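Long-range contacts in oligopeptide-binding protein AppA (PDB 1XOC), which binds oligopeptides as the receptor component of an ABC permease that can replace the Opp system in sporulation and genetic competence: residues V26-E31 and V217-I222; V221-N226 and T366-K371; I237-V242 and N491-P496; E500-H505 and E514-A519. One frame throughout, in Å; residues are numbered along the deposited sequence. Where two conformers were deposited one is given.

Contact 1 of 4, residues V26-E31 and V217-I222; sequences VGSIGE and VTYKVI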
loop_
_atom_site.group_PDB
_atom_site.type_symbol
_atom_site.label_atom_id
_atom_site.label_comp_id
_atom_site.label_asym_id
_atom_site.label_seq_id
_atom_site.Cartn_x
_atom_site.Cartn_y
_atom_site.Cartn_z
ATOM N N VAL A 26 8.170 -17.368 -3.231
ATOM C CA VAL A 26 6.974 -16.521 -3.228
ATOM C C VAL A 26 6.803 -15.931 -4.625
ATOM O O VAL A 26 7.704 -15.261 -5.158
ATOM C CB VAL A 26 7.118 -15.375 -2.200
ATOM C CG1 VAL A 26 5.922 -14.417 -2.191
ATOM C CG2 VAL A 26 7.379 -15.967 -0.817
ATOM N N GLY A 27 5.640 -16.161 -5.220
ATOM C CA GLY A 27 5.340 -15.573 -6.538
ATOM C C GLY A 27 4.784 -14.173 -6.344
ATOM O O GLY A 27 3.973 -13.934 -5.425
ATOM N N SER A 28 5.261 -13.213 -7.135
ATOM C CA SER A 28 4.741 -11.856 -7.057
ATOM C C SER A 28 4.495 -11.345 -8.448
ATOM O O SER A 28 5.341 -11.503 -9.342
ATOM C CB SER A 28 5.736 -10.918 -6.384
ATOM O OG SER A 28 5.248 -9.573 -6.468
ATOM N N ILE A 29 3.378 -10.657 -8.643
ATOM C CA ILE A 29 3.131 -10.054 -9.979
ATOM C C ILE A 29 3.749 -8.673 -10.168
ATOM O O ILE A 29 3.647 -8.108 -11.262
ATOM C CB ILE A 29 1.631 -9.984 -10.332
ATOM C CG1 ILE A 29 0.872 -9.025 -9.416
ATOM C CG2 ILE A 29 1.042 -11.406 -10.325
ATOM C CD1 ILE A 29 -0.556 -8.710 -9.911
ATOM N N GLY A 30 4.387 -8.128 -9.145
ATOM C CA GLY A 30 5.031 -6.807 -9.235
ATOM C C GLY A 30 6.470 -6.838 -8.725
ATOM O O GLY A 30 6.745 -7.405 -7.686
ATOM N N GLU A 31 7.383 -6.246 -9.485
ATOM C CA GLU A 31 8.777 -6.157 -9.054
ATOM C C GLU A 31 9.008 -4.952 -8.174
ATOM O O GLU A 31 8.523 -3.867 -8.493
ATOM C CB GLU A 31 9.689 -6.066 -10.267
ATOM C CG GLU A 31 11.155 -6.249 -9.955
ATOM C CD GLU A 31 11.967 -6.519 -11.193
ATOM O OE1 GLU A 31 11.473 -6.279 -12.328
ATOM O OE2 GLU A 31 13.117 -6.961 -11.013
ATOM N N VAL A 217 14.392 -17.347 1.263
ATOM C CA VAL A 217 13.152 -16.870 0.684
ATOM C C VAL A 217 13.465 -16.214 -0.651
ATOM O O VAL A 217 14.310 -15.342 -0.735
ATOM C CB VAL A 217 12.479 -15.838 1.585
ATOM C CG1 VAL A 217 11.236 -15.289 0.926
ATOM C CG2 VAL A 217 12.140 -16.437 2.899
ATOM N N THR A 218 12.775 -16.657 -1.687
ATOM C CA THR A 218 12.946 -16.107 -3.013
ATOM C C THR A 218 11.654 -15.424 -3.441
ATOM O O THR A 218 10.598 -16.002 -3.351
ATOM C CB THR A 218 13.279 -17.239 -3.994
ATOM O OG1 THR A 218 14.501 -17.868 -3.612
ATOM C CG2 THR A 218 13.545 -16.692 -5.365
ATOM N N TYR A 219 11.765 -14.184 -3.886
ATOM C CA TYR A 219 10.624 -13.401 -4.327
ATOM C C TYR A 219 10.710 -13.394 -5.839
ATOM O O TYR A 219 11.508 -12.693 -6.400
ATOM C CB TYR A 219 10.747 -11.975 -3.786
ATOM C CG TYR A 219 9.503 -11.106 -3.730
ATOM C CD1 TYR A 219 9.277 -10.129 -4.668
ATOM C CD2 TYR A 219 8.609 -11.215 -2.688
ATOM C CE1 TYR A 219 8.186 -9.318 -4.598
ATOM C CE2 TYR A 219 7.514 -10.404 -2.615
ATOM C CZ TYR A 219 7.304 -9.454 -3.563
ATOM O OH TYR A 219 6.212 -8.630 -3.503
ATOM N N LYS A 220 9.876 -14.206 -6.462
ATOM C CA LYS A 220 9.995 -14.483 -7.876
ATOM C C LYS A 220 9.009 -13.637 -8.651
ATOM O O LYS A 220 7.823 -13.712 -8.423
ATOM C CB LYS A 220 9.760 -15.962 -8.148
ATOM C CG LYS A 220 10.085 -16.368 -9.576
ATOM C CD LYS A 220 9.967 -17.856 -9.779
ATOM C CE LYS A 220 10.343 -18.228 -11.204
ATOM N NZ LYS A 220 10.171 -19.669 -11.418
ATOM N N VAL A 221 9.524 -12.833 -9.567
ATOM C CA VAL A 221 8.693 -11.898 -10.287
ATOM C C VAL A 221 8.071 -12.552 -11.510
ATOM O O VAL A 221 8.768 -12.988 -12.413
ATOM C CB VAL A 221 9.485 -10.660 -10.710
ATOM C CG1 VAL A 221 8.574 -9.664 -11.328
ATOM C CG2 VAL A 221 10.183 -10.055 -9.520
ATOM N N ILE A 222 6.750 -12.615 -11.514
ATOM C CA ILE A 222 6.008 -13.241 -12.580
ATOM C C ILE A 222 4.844 -12.321 -12.956
ATOM O O ILE A 222 3.762 -12.465 -12.415
ATOM C CB ILE A 222 5.471 -14.632 -12.153
ATOM C CG1 ILE A 222 6.586 -15.487 -11.515
ATOM C CG2 ILE A 222 4.844 -15.354 -13.344
ATOM C CD1 ILE A 222 6.057 -16.752 -10.904
#
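Val-26 and Tyr-219 are partners in a parallel beta ladder that joins strand 23-28, at the margin of a four-stranded mixed sheet, to strand 216-221. Four backbone hydrogen bonds run along it, the shortest from Lys-220 N to Val-26 O at 2.7 Å. The tightly packed side is that of Val-26, Ser-28, Tyr-219 and Val-221. There the Tyr-219 ring runs on from Val-26 to Ser-28, whose CB lies 3.4 Å from Tyr-219 CE1; a serine is small enough. The Ser-28 hydroxyl, anti to the backbone N (chi1 173°), donates to Gly-30 O. The phenol OH is held by Asp-47 of helix 43-52, so an alanine in place of Tyr-219 would probably leave Asp-47 without this mate and open a gap beside Ser-28 and Val-26. The other side is looser: Gly-27 offers no side chain, and the extended chain of Lys-220 leads its amine away from the first strand, only its CB staying near Val-26 O. Past the ladder, Ile-29 keeps CG2 near Ile-222 O while its side chain also packs on the bound peptide. Glu-31, whose carboxylate bonds to Gly-196 and Trp-193, crosses Val-221 at about a right angle, with its CB 3.9 Å from Val-221 CG1.

Contact 2 of 4, residues V221-N226 and T366-K371; sequences VIPDAN and TNQGNK. With ZN (zinc ion), chain P.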
loop_
_atom_site.group_PDB
_atom_site.type_symbol
_atom_site.label_atom_id
_atom_site.label_comp_id
_atom_site.label_asym_id
_atom_site.label_seq_id
_atom_site.Cartn_x
_atom_site.Cartn_y
_atom_site.Cartn_z
ATOM N N VAL A 221 9.524 -12.833 -9.567
ATOM C CA VAL A 221 8.693 -11.898 -10.287
ATOM C C VAL A 221 8.071 -12.552 -11.510
ATOM O O VAL A 221 8.768 -12.988 -12.413
ATOM C CB VAL A 221 9.485 -10.660 -10.710
ATOM C CG1 VAL A 221 8.574 -9.664 -11.328
ATOM C CG2 VAL A 221 10.183 -10.055 -9.520
ATOM N N ILE A 222 6.750 -12.615 -11.514
ATOM C CA ILE A 222 6.008 -13.241 -12.580
ATOM C C ILE A 222 4.844 -12.321 -12.956
ATOM O O ILE A 222 3.762 -12.465 -12.415
ATOM C CB ILE A 222 5.471 -14.632 -12.153
ATOM C CG1 ILE A 222 6.586 -15.487 -11.515
ATOM C CG2 ILE A 222 4.844 -15.354 -13.344
ATOM C CD1 ILE A 222 6.057 -16.752 -10.904
ATOM N N PRO A 223 5.041 -11.369 -13.877
ATOM C CA PRO A 223 3.962 -10.389 -14.150
ATOM C C PRO A 223 2.890 -10.905 -15.102
ATOM O O PRO A 223 2.705 -10.388 -16.218
ATOM C CB PRO A 223 4.732 -9.194 -14.674
ATOM C CG PRO A 223 5.768 -9.838 -15.487
ATOM C CD PRO A 223 6.228 -11.064 -14.698
ATOM N N ASP A 224 2.241 -11.977 -14.655
ATOM C CA ASP A 224 1.219 -12.697 -15.354
ATOM C C ASP A 224 0.618 -13.687 -14.373
ATOM O O ASP A 224 1.225 -14.707 -14.059
ATOM C CB ASP A 224 1.836 -13.461 -16.518
ATOM C CG ASP A 224 0.834 -14.273 -17.277
ATOM O OD1 ASP A 224 -0.209 -14.693 -16.738
ATOM O OD2 ASP A 224 1.112 -14.481 -18.457
ATOM N N ALA A 225 -0.564 -13.369 -13.854
ATOM C CA ALA A 225 -1.177 -14.159 -12.792
ATOM C C ALA A 225 -1.416 -15.601 -13.253
ATOM O O ALA A 225 -1.281 -16.522 -12.456
ATOM C CB ALA A 225 -2.489 -13.518 -12.341
ATOM N N ASN A 226 -1.745 -15.793 -14.523
ATOM C CA ASN A 226 -2.017 -17.142 -15.036
ATOM C C ASN A 226 -0.740 -17.976 -15.044
ATOM O O ASN A 226 -0.760 -19.160 -14.699
ATOM C CB ASN A 226 -2.640 -17.114 -16.428
ATOM C CG ASN A 226 -4.091 -16.608 -16.433
ATOM O OD1 ASN A 226 -4.637 -16.291 -17.506
ATOM N ND2 ASN A 226 -4.725 -16.560 -15.271
ATOM N N THR A 366 -3.539 0.301 -16.019
ATOM C CA THR A 366 -3.427 -0.544 -14.819
ATOM C C THR A 366 -2.178 -1.390 -14.898
ATOM O O THR A 366 -1.472 -1.327 -15.929
ATOM C CB THR A 366 -4.671 -1.442 -14.595
ATOM O OG1 THR A 366 -4.641 -1.909 -13.226
ATOM C CG2 THR A 366 -4.698 -2.605 -15.518
ATOM N N ASN A 367 -1.891 -2.183 -13.870
ATOM C CA ASN A 367 -0.618 -2.896 -13.810
ATOM C C ASN A 367 -0.595 -4.272 -14.469
ATOM O O ASN A 367 -1.468 -5.109 -14.221
ATOM C CB ASN A 367 -0.103 -3.001 -12.367
ATOM C CG ASN A 367 -1.124 -3.548 -11.409
ATOM O OD1 ASN A 367 -2.202 -2.983 -11.262
ATOM N ND2 ASN A 367 -0.771 -4.639 -10.730
ATOM N N GLN A 368 0.429 -4.471 -15.320
ATOM C CA GLN A 368 0.752 -5.750 -15.984
ATOM C C GLN A 368 0.783 -6.912 -14.993
ATOM O O GLN A 368 1.547 -6.886 -14.025
ATOM C CB GLN A 368 2.100 -5.638 -16.706
ATOM C CG GLN A 368 2.456 -6.870 -17.543
ATOM C CD GLN A 368 3.840 -6.798 -18.152
ATOM O OE1 GLN A 368 4.190 -7.640 -18.982
ATOM N NE2 GLN A 368 4.641 -5.806 -17.751
ATOM N N GLY A 369 -0.036 -7.923 -15.249
ATOM C CA GLY A 369 0.018 -9.158 -14.517
ATOM C C GLY A 369 -1.171 -9.340 -13.591
ATOM O O GLY A 369 -1.437 -10.454 -13.118
ATOM N N ASN A 370 -1.900 -8.262 -13.330
ATOM C CA ASN A 370 -3.100 -8.368 -12.542
ATOM C C ASN A 370 -4.224 -8.535 -13.550
ATOM O O ASN A 370 -4.753 -7.565 -14.067
ATOM C CB ASN A 370 -3.286 -7.148 -11.638
ATOM C CG ASN A 370 -4.394 -7.320 -10.628
ATOM O OD1 ASN A 370 -4.271 -6.905 -9.426
ATOM N ND2 ASN A 370 -5.449 -7.947 -11.039
ATOM N N LYS A 371 -4.576 -9.781 -13.808
ATOM C CA LYS A 371 -5.606 -10.071 -14.762
ATOM C C LYS A 371 -6.991 -9.592 -14.385
ATOM O O LYS A 371 -7.763 -9.225 -15.240
ATOM C CB LYS A 371 -5.604 -11.545 -15.139
ATOM C CG LYS A 371 -6.088 -12.484 -14.077
ATOM C CD LYS A 371 -6.030 -13.955 -14.538
ATOM C CE LYS A 371 -6.487 -14.906 -13.428
ATOM N NZ LYS A 371 -6.482 -16.363 -13.801
HETATM ZN ZN ZN P . -0.253 -15.658 -19.649
HETATM O O HOH W 1 -2.241 -14.890 -19.501
#
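A helix N-terminus, that of helix 225-234, meets a type II beta turn where Ala-225 and Gly-369 face each other; the turn, Asn-367 to Asn-370, leads from strand 358-367 into helix 371-385. At the start of the turn, Asn-367 ND2 bonds to the backbone of the bound peptide. Ala-225 N gives a weak hydrogen bond to Gly-369 O, 3.1 Å long and bent to 129° at the hydrogen. Glycine suits this third position of the turn for two reasons. Its phi is 109°, and a beta carbon would run into the carbonyl carbon of Pro-223, whereas the bare Gly-369 CA can come to 3.4 Å from Pro-223 O. Pro-223 is itself the centre of an inverse gamma turn, closed by Asp-224 N on Ile-222 O, which brings the chain round into the helix. Beside the glycine, Gln-368 passes its CG at 3.8 Å from Pro-223 O. The small Ala-225 points its methyl toward 366-371, between Gly-369 O and Lys-371 CG, the latter 4.1 Å from Ala-225 CB. In the conformer given, the lysine's extended chain ends at a salt bridge with Asp-246. On the side turned away from Gly-369, Asp-224 is the N-cap: chi1 178° sets CG anti to the backbone N, and OD1 accepts a hydrogen bond from Ala-227 N, a task for which a short carboxylate is well fitted. The other oxygen of the cap residue, Asp-224 OD2, binds a zinc ion at 2.2 Å, and a water is a second ligand, 2.1 Å from the metal.

Contact 3 of 4, residues I237-V242 and N491-P496; sequences INFFNV and NHMAMP. With ZN (zinc ion), chain E.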
loop_
_atom_site.group_PDB
_atom_site.type_symbol
_atom_site.label_atom_id
_atom_site.label_comp_id
_atom_site.label_asym_id
_atom_site.label_seq_id
_atom_site.Cartn_x
_atom_site.Cartn_y
_atom_site.Cartn_z
ATOM N N ILE A 237 6.906 -22.331 -7.818
ATOM C CA ILE A 237 6.713 -21.473 -6.659
ATOM C C ILE A 237 5.866 -22.266 -5.678
ATOM O O ILE A 237 5.167 -23.214 -6.065
ATOM C CB ILE A 237 6.038 -20.110 -6.998
ATOM C CG1 ILE A 237 4.616 -20.263 -7.530
ATOM C CG2 ILE A 237 6.895 -19.339 -8.013
ATOM C CD1 ILE A 237 3.879 -18.942 -7.767
ATOM N N ASN A 238 5.925 -21.868 -4.407
ATOM C CA ASN A 238 5.169 -22.566 -3.382
ATOM C C ASN A 238 4.417 -21.659 -2.435
ATOM O O ASN A 238 3.863 -22.148 -1.431
ATOM C CB ASN A 238 6.065 -23.564 -2.632
ATOM C CG ASN A 238 7.273 -22.928 -2.001
ATOM O OD1 ASN A 238 7.309 -21.752 -1.729
ATOM N ND2 ASN A 238 8.282 -23.740 -1.729
ATOM N N PHE A 239 4.334 -20.362 -2.747
ATOM C CA PHE A 239 3.548 -19.414 -1.953
ATOM C C PHE A 239 3.027 -18.330 -2.890
ATOM O O PHE A 239 3.815 -17.725 -3.634
ATOM C CB PHE A 239 4.409 -18.823 -0.837
ATOM C CG PHE A 239 3.629 -18.051 0.205
ATOM C CD1 PHE A 239 3.260 -16.717 -0.025
ATOM C CD2 PHE A 239 3.240 -18.652 1.405
ATOM C CE1 PHE A 239 2.558 -15.997 0.922
ATOM C CE2 PHE A 239 2.497 -17.948 2.374
ATOM C CZ PHE A 239 2.132 -16.621 2.126
ATOM N N PHE A 240 1.711 -18.102 -2.893
ATOM C CA PHE A 240 1.112 -17.197 -3.879
ATOM C C PHE A 240 -0.289 -16.794 -3.456
ATOM O O PHE A 240 -1.033 -17.621 -2.939
ATOM C CB PHE A 240 1.077 -17.870 -5.272
ATOM C CG PHE A 240 0.685 -16.936 -6.377
ATOM C CD1 PHE A 240 1.397 -15.778 -6.578
ATOM C CD2 PHE A 240 -0.428 -17.164 -7.145
ATOM C CE1 PHE A 240 1.020 -14.894 -7.590
ATOM C CE2 PHE A 240 -0.821 -16.248 -8.152
ATOM C CZ PHE A 240 -0.104 -15.142 -8.355
ATOM N N ASN A 241 -0.658 -15.532 -3.740
ATOM C CA ASN A 241 -2.024 -15.030 -3.586
ATOM C C ASN A 241 -2.817 -15.363 -4.832
ATOM O O ASN A 241 -2.729 -14.661 -5.853
ATOM C CB ASN A 241 -1.992 -13.516 -3.366
ATOM C CG ASN A 241 -3.355 -12.938 -2.948
ATOM O OD1 ASN A 241 -4.386 -13.629 -2.904
ATOM N ND2 ASN A 241 -3.342 -11.641 -2.641
ATOM N N VAL A 242 -3.546 -16.459 -4.776
ATOM C CA VAL A 242 -4.281 -16.964 -5.921
ATOM C C VAL A 242 -5.500 -16.102 -6.220
ATOM O O VAL A 242 -6.331 -15.876 -5.331
ATOM C CB VAL A 242 -4.787 -18.409 -5.645
ATOM C CG1 VAL A 242 -5.590 -18.941 -6.809
ATOM C CG2 VAL A 242 -3.610 -19.305 -5.290
ATOM N N ASN A 491 -7.834 -11.984 0.166
ATOM C CA ASN A 491 -6.627 -12.728 -0.134
ATOM C C ASN A 491 -6.911 -14.229 -0.076
ATOM O O ASN A 491 -7.655 -14.705 0.807
ATOM C CB ASN A 491 -5.551 -12.425 0.875
ATOM C CG ASN A 491 -4.982 -11.050 0.747
ATOM O OD1 ASN A 491 -4.811 -10.542 -0.351
ATOM N ND2 ASN A 491 -4.667 -10.434 1.878
ATOM N N HIS A 492 -6.292 -14.977 -0.982
ATOM C CA HIS A 492 -6.355 -16.433 -1.025
ATOM C C HIS A 492 -4.935 -16.963 -1.064
ATOM O O HIS A 492 -4.350 -17.145 -2.150
ATOM C CB HIS A 492 -7.131 -16.893 -2.261
ATOM C CG HIS A 492 -8.526 -16.353 -2.317
ATOM N ND1 HIS A 492 -8.818 -15.123 -2.849
ATOM C CD2 HIS A 492 -9.708 -16.862 -1.881
ATOM C CE1 HIS A 492 -10.114 -14.892 -2.770
ATOM N NE2 HIS A 492 -10.675 -15.925 -2.182
ATOM N N MET A 493 -4.359 -17.167 0.108
ATOM C CA MET A 493 -2.935 -17.450 0.202
ATOM C C MET A 493 -2.667 -18.947 0.139
ATOM O O MET A 493 -2.981 -19.691 1.085
ATOM C CB MET A 493 -2.349 -16.844 1.477
ATOM C CG MET A 493 -2.740 -15.391 1.683
ATOM S SD MET A 493 -2.274 -14.353 0.294
ATOM C CE MET A 493 -0.523 -14.661 0.233
ATOM N N ALA A 494 -2.102 -19.384 -0.988
ATOM C CA ALA A 494 -1.662 -20.765 -1.169
ATOM C C ALA A 494 -0.260 -20.946 -0.614
ATOM O O ALA A 494 0.594 -20.117 -0.838
ATOM C CB ALA A 494 -1.683 -21.123 -2.613
ATOM N N MET A 495 -0.052 -22.049 0.122
ATOM C CA MET A 495 1.211 -22.303 0.806
ATOM C C MET A 495 1.394 -23.812 0.957
ATOM O O MET A 495 0.444 -24.566 0.815
ATOM C CB MET A 495 1.233 -21.643 2.181
ATOM C CG MET A 495 0.177 -22.183 3.103
ATOM S SD MET A 495 -0.040 -21.120 4.525
ATOM C CE MET A 495 -0.942 -19.805 3.769
ATOM N N PRO A 496 2.625 -24.251 1.250
ATOM C CA PRO A 496 2.818 -25.689 1.408
ATOM C C PRO A 496 1.931 -26.284 2.500
ATOM O O PRO A 496 1.728 -25.652 3.538
ATOM C CB PRO A 496 4.304 -25.795 1.780
ATOM C CG PRO A 496 4.915 -24.581 1.210
ATOM C CD PRO A 496 3.866 -23.521 1.458
HETATM ZN ZN ZN E . -12.632 -16.185 -1.695
HETATM O O HOH W 2 -6.909 -13.527 -4.187
#
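Asn-241 OD1 is gripped from two directions: His-492 N donates to it at 3.0 Å, nearly straight but from above the amide plane, and a water 2.8 Å from OD1 can donate to it or to Val-242 O. That water also accepts from His-492 ND1, lying in the imidazole plane at its edge. This would help to fix the ring's rotation while NE2 binds a zinc ion at 2.0 Å, with Asp-304 a second ligand. An asparagine suits the place because its ND2 can donate, weakly, to Asn-491 OD1, the two amide planes 77° apart; Asn-491 ND2 in turn bonds to Tyr-504 OH. Phe-240 and Ala-494, a hydrogen-bonded pair, exchange two backbone bonds; Asn-241 and Met-493 form the adjoining non-hydrogen-bonded pair. The flexible chain of Met-493, bent at chi2 and chi3 (both -57°), lays SD against Asn-241 CG and carries CE to 3.4 Å from Phe-239 CE1, while Met-495 CB lies 3.7 Å from Phe-239 CD2. Ala-494 O stands over one face of that ring. Pro-496, with no N-H to offer, sets CD 3.2 Å from Asn-238 O, a buried, partnerless oxygen. Such alternation marks an antiparallel ladder, here joining short strand 240-241 to the long strand 483-496.

Contact 4 of 4, residues E500-H505 and E514-A519; sequences EGYKYH and EKWWLA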
loop_
_atom_site.group_PDB
_atom_site.type_symbol
_atom_site.label_atom_id
_atom_site.label_comp_id
_atom_site.label_asym_id
_atom_site.label_seq_id
_atom_site.Cartn_x
_atom_site.Cartn_y
_atom_site.Cartn_z
ATOM N N GLU A 500 4.001 -24.603 8.889
ATOM C CA GLU A 500 3.506 -24.401 10.248
ATOM C C GLU A 500 4.007 -23.055 10.738
ATOM O O GLU A 500 4.923 -22.467 10.152
ATOM C CB GLU A 500 4.011 -25.515 11.163
ATOM C CG GLU A 500 3.627 -26.906 10.721
ATOM C CD GLU A 500 2.115 -27.150 10.724
ATOM O OE1 GLU A 500 1.651 -28.065 9.994
ATOM O OE2 GLU A 500 1.396 -26.425 11.445
ATOM N N GLY A 501 3.365 -22.537 11.778
ATOM C CA GLY A 501 3.713 -21.256 12.349
ATOM C C GLY A 501 3.187 -20.041 11.619
ATOM O O GLY A 501 3.497 -18.911 12.000
ATOM N N TYR A 502 2.423 -20.277 10.561
ATOM C CA TYR A 502 1.810 -19.208 9.774
ATOM C C TYR A 502 0.567 -18.620 10.492
ATOM O O TYR A 502 -0.250 -19.356 11.033
ATOM C CB TYR A 502 1.465 -19.715 8.359
ATOM C CG TYR A 502 0.641 -18.721 7.550
ATOM C CD1 TYR A 502 -0.751 -18.720 7.629
ATOM C CD2 TYR A 502 1.247 -17.787 6.729
ATOM C CE1 TYR A 502 -1.509 -17.797 6.908
ATOM C CE2 TYR A 502 0.512 -16.886 5.995
ATOM C CZ TYR A 502 -0.882 -16.893 6.090
ATOM O OH TYR A 502 -1.627 -15.983 5.365
ATOM N N LYS A 503 0.453 -17.295 10.492
ATOM C CA LYS A 503 -0.740 -16.593 10.954
ATOM C C LYS A 503 -1.124 -15.606 9.858
ATOM O O LYS A 503 -0.245 -14.914 9.303
ATOM C CB LYS A 503 -0.437 -15.810 12.229
ATOM C CG LYS A 503 -0.135 -16.664 13.449
ATOM C CD LYS A 503 0.354 -15.776 14.621
ATOM C CE LYS A 503 0.629 -16.556 15.895
ATOM N NZ LYS A 503 0.724 -15.613 17.074
ATOM N N TYR A 504 -2.416 -15.586 9.538
ATOM C CA TYR A 504 -2.919 -14.678 8.517
ATOM C C TYR A 504 -2.869 -13.233 9.027
ATOM O O TYR A 504 -3.427 -12.917 10.069
ATOM C CB TYR A 504 -4.345 -15.025 8.088
ATOM C CG TYR A 504 -4.855 -14.008 7.081
ATOM C CD1 TYR A 504 -4.478 -14.080 5.752
ATOM C CD2 TYR A 504 -5.656 -12.947 7.470
ATOM C CE1 TYR A 504 -4.900 -13.127 4.835
ATOM C CE2 TYR A 504 -6.081 -11.981 6.546
ATOM C CZ TYR A 504 -5.691 -12.088 5.243
ATOM O OH TYR A 504 -6.100 -11.156 4.331
ATOM N N HIS A 505 -2.213 -12.378 8.255
ATOM C CA HIS A 505 -2.130 -10.947 8.493
ATOM C C HIS A 505 -2.758 -10.227 7.297
ATOM O O HIS A 505 -2.369 -10.494 6.129
ATOM C CB HIS A 505 -0.682 -10.536 8.696
ATOM C CG HIS A 505 -0.490 -9.169 9.295
ATOM N ND1 HIS A 505 -0.806 -7.998 8.639
ATOM C CD2 HIS A 505 0.036 -8.799 10.485
ATOM C CE1 HIS A 505 -0.508 -6.967 9.420
ATOM N NE2 HIS A 505 -0.014 -7.434 10.561
ATOM N N GLU A 514 9.888 -15.299 9.402
ATOM C CA GLU A 514 10.980 -15.899 10.201
ATOM C C GLU A 514 10.523 -16.956 11.195
ATOM O O GLU A 514 11.351 -17.705 11.726
ATOM C CB GLU A 514 11.779 -14.803 10.910
ATOM C CG GLU A 514 10.977 -13.910 11.830
ATOM C CD GLU A 514 10.320 -12.671 11.161
ATOM O OE1 GLU A 514 10.036 -12.617 9.926
ATOM O OE2 GLU A 514 10.089 -11.716 11.917
ATOM N N LYS A 515 9.214 -17.022 11.467
ATOM C CA LYS A 515 8.676 -17.980 12.395
ATOM C C LYS A 515 7.989 -19.161 11.716
ATOM O O LYS A 515 7.529 -20.078 12.386
ATOM C CB LYS A 515 7.619 -17.323 13.294
ATOM C CG LYS A 515 7.997 -16.018 13.989
ATOM C CD LYS A 515 9.221 -16.117 14.826
ATOM C CE LYS A 515 9.603 -14.737 15.349
ATOM N NZ LYS A 515 10.896 -14.762 16.088
ATOM N N TRP A 516 7.880 -19.143 10.398
ATOM C CA TRP A 516 7.242 -20.225 9.673
ATOM C C TRP A 516 8.246 -21.359 9.482
ATOM O O TRP A 516 9.447 -21.126 9.372
ATOM C CB TRP A 516 6.802 -19.783 8.276
ATOM C CG TRP A 516 5.920 -18.568 8.190
ATOM C CD1 TRP A 516 5.397 -17.835 9.219
ATOM C CD2 TRP A 516 5.495 -17.919 6.982
ATOM N NE1 TRP A 516 4.650 -16.787 8.715
ATOM C CE2 TRP A 516 4.718 -16.806 7.346
ATOM C CE3 TRP A 516 5.718 -18.158 5.623
ATOM C CZ2 TRP A 516 4.131 -15.956 6.395
ATOM C CZ3 TRP A 516 5.152 -17.312 4.687
ATOM C CH2 TRP A 516 4.377 -16.224 5.069
ATOM N N TRP A 517 7.755 -22.577 9.440
ATOM C CA TRP A 517 8.620 -23.727 9.240
ATOM C C TRP A 517 7.886 -24.812 8.484
ATOM O O TRP A 517 6.659 -24.853 8.433
ATOM C CB TRP A 517 9.169 -24.241 10.570
ATOM C CG TRP A 517 8.155 -24.543 11.653
ATOM C CD1 TRP A 517 7.514 -23.636 12.466
ATOM C CD2 TRP A 517 7.739 -25.810 12.070
ATOM N NE1 TRP A 517 6.706 -24.272 13.341
ATOM C CE2 TRP A 517 6.824 -25.620 13.134
ATOM C CE3 TRP A 517 8.031 -27.099 11.649
ATOM C CZ2 TRP A 517 6.202 -26.669 13.775
ATOM C CZ3 TRP A 517 7.427 -28.152 12.288
ATOM C CH2 TRP A 517 6.512 -27.936 13.352
ATOM N N LEU A 518 8.666 -25.688 7.867
ATOM C CA LEU A 518 8.130 -26.817 7.133
ATOM C C LEU A 518 8.279 -28.090 7.952
ATOM O O LEU A 518 9.402 -28.499 8.268
ATOM C CB LEU A 518 8.850 -26.939 5.798
ATOM C CG LEU A 518 8.582 -25.755 4.870
ATOM C CD1 LEU A 518 9.636 -25.631 3.788
ATOM C CD2 LEU A 518 7.211 -25.873 4.219
ATOM N N ALA A 519 7.150 -28.690 8.316
ATOM C CA ALA A 519 7.146 -29.925 9.070
ATOM C C ALA A 519 7.664 -31.059 8.191
ATOM O O ALA A 519 7.251 -31.196 7.043
ATOM C CB ALA A 519 5.747 -30.222 9.555
HETATM O O HOH W 3 2.246 -15.018 10.085
#
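Glu-500 and Trp-517 form an antiparallel hydrogen-bonded pair: Glu-500 N donates to Trp-517 O at 2.7 Å, almost straight, and Trp-517 N returns a bond to Glu-500 O at 2.9 Å. The side chains of the pair also touch. Glu-500 CB lies over one face of the Trp-517 indole in a CH-pi contact, 3.7 Å from the centroid of the five-membered ring. Its CG, anti to the carbonyl carbon (chi1 -58°), lies 4.0 Å from Trp-517 CZ2 and also approaches Ala-519 CB, while the carboxylate leads away. An alanine in place of Trp-517 would probably leave the aliphatic part of Glu-500 without its flat support and Tyr-213 without its edge-to-face partner. The pair belongs to a small two-stranded antiparallel sheet, 499-500 with 517-518, near the C-terminus of the chain. Gly-501 follows with positive phi (80°), and its missing side chain matters, since a beta carbon would collide with Lys-515 O. The chain can then bring Tyr-502 alongside Trp-516. The two side chains point the same way, but the rings meet as an offset edge-to-face pair with planes at 64°, Tyr-502 CD2 coming 3.4 Å from Trp-516 CZ2 over the indole face. Tyr-502 CA adds a CH-pi contact over the five-membered ring. At the indole's nitrogen, a water accepts from Trp-516 NE1 at 3.3 Å and from Lys-503 N at 2.9 Å.

How the contacts relate
From the N terminus, strand 23-28 is the first element used: contact 1 brings it beside strand 216-221, closing a loop of 185 residues. The chain goes straight on into contact 2, which shares Val-221 and Ile-222 with contact 1 and ties the start of helix 225-234 to the turn after strand 358-367. After that helix comes strand 240-241, so contact 3, reaching forward to strand 483-496, crosses contact 2, their segments alternating. Contact 4 is a short local closure near the C terminus. Contact 3 is the junction: Phe-239 O probably accepts from Gly-27 N of contact 1, the Phe-239 ring meets Trp-516 of contact 4, and Ile-237 touches Ile-222 of contact 2.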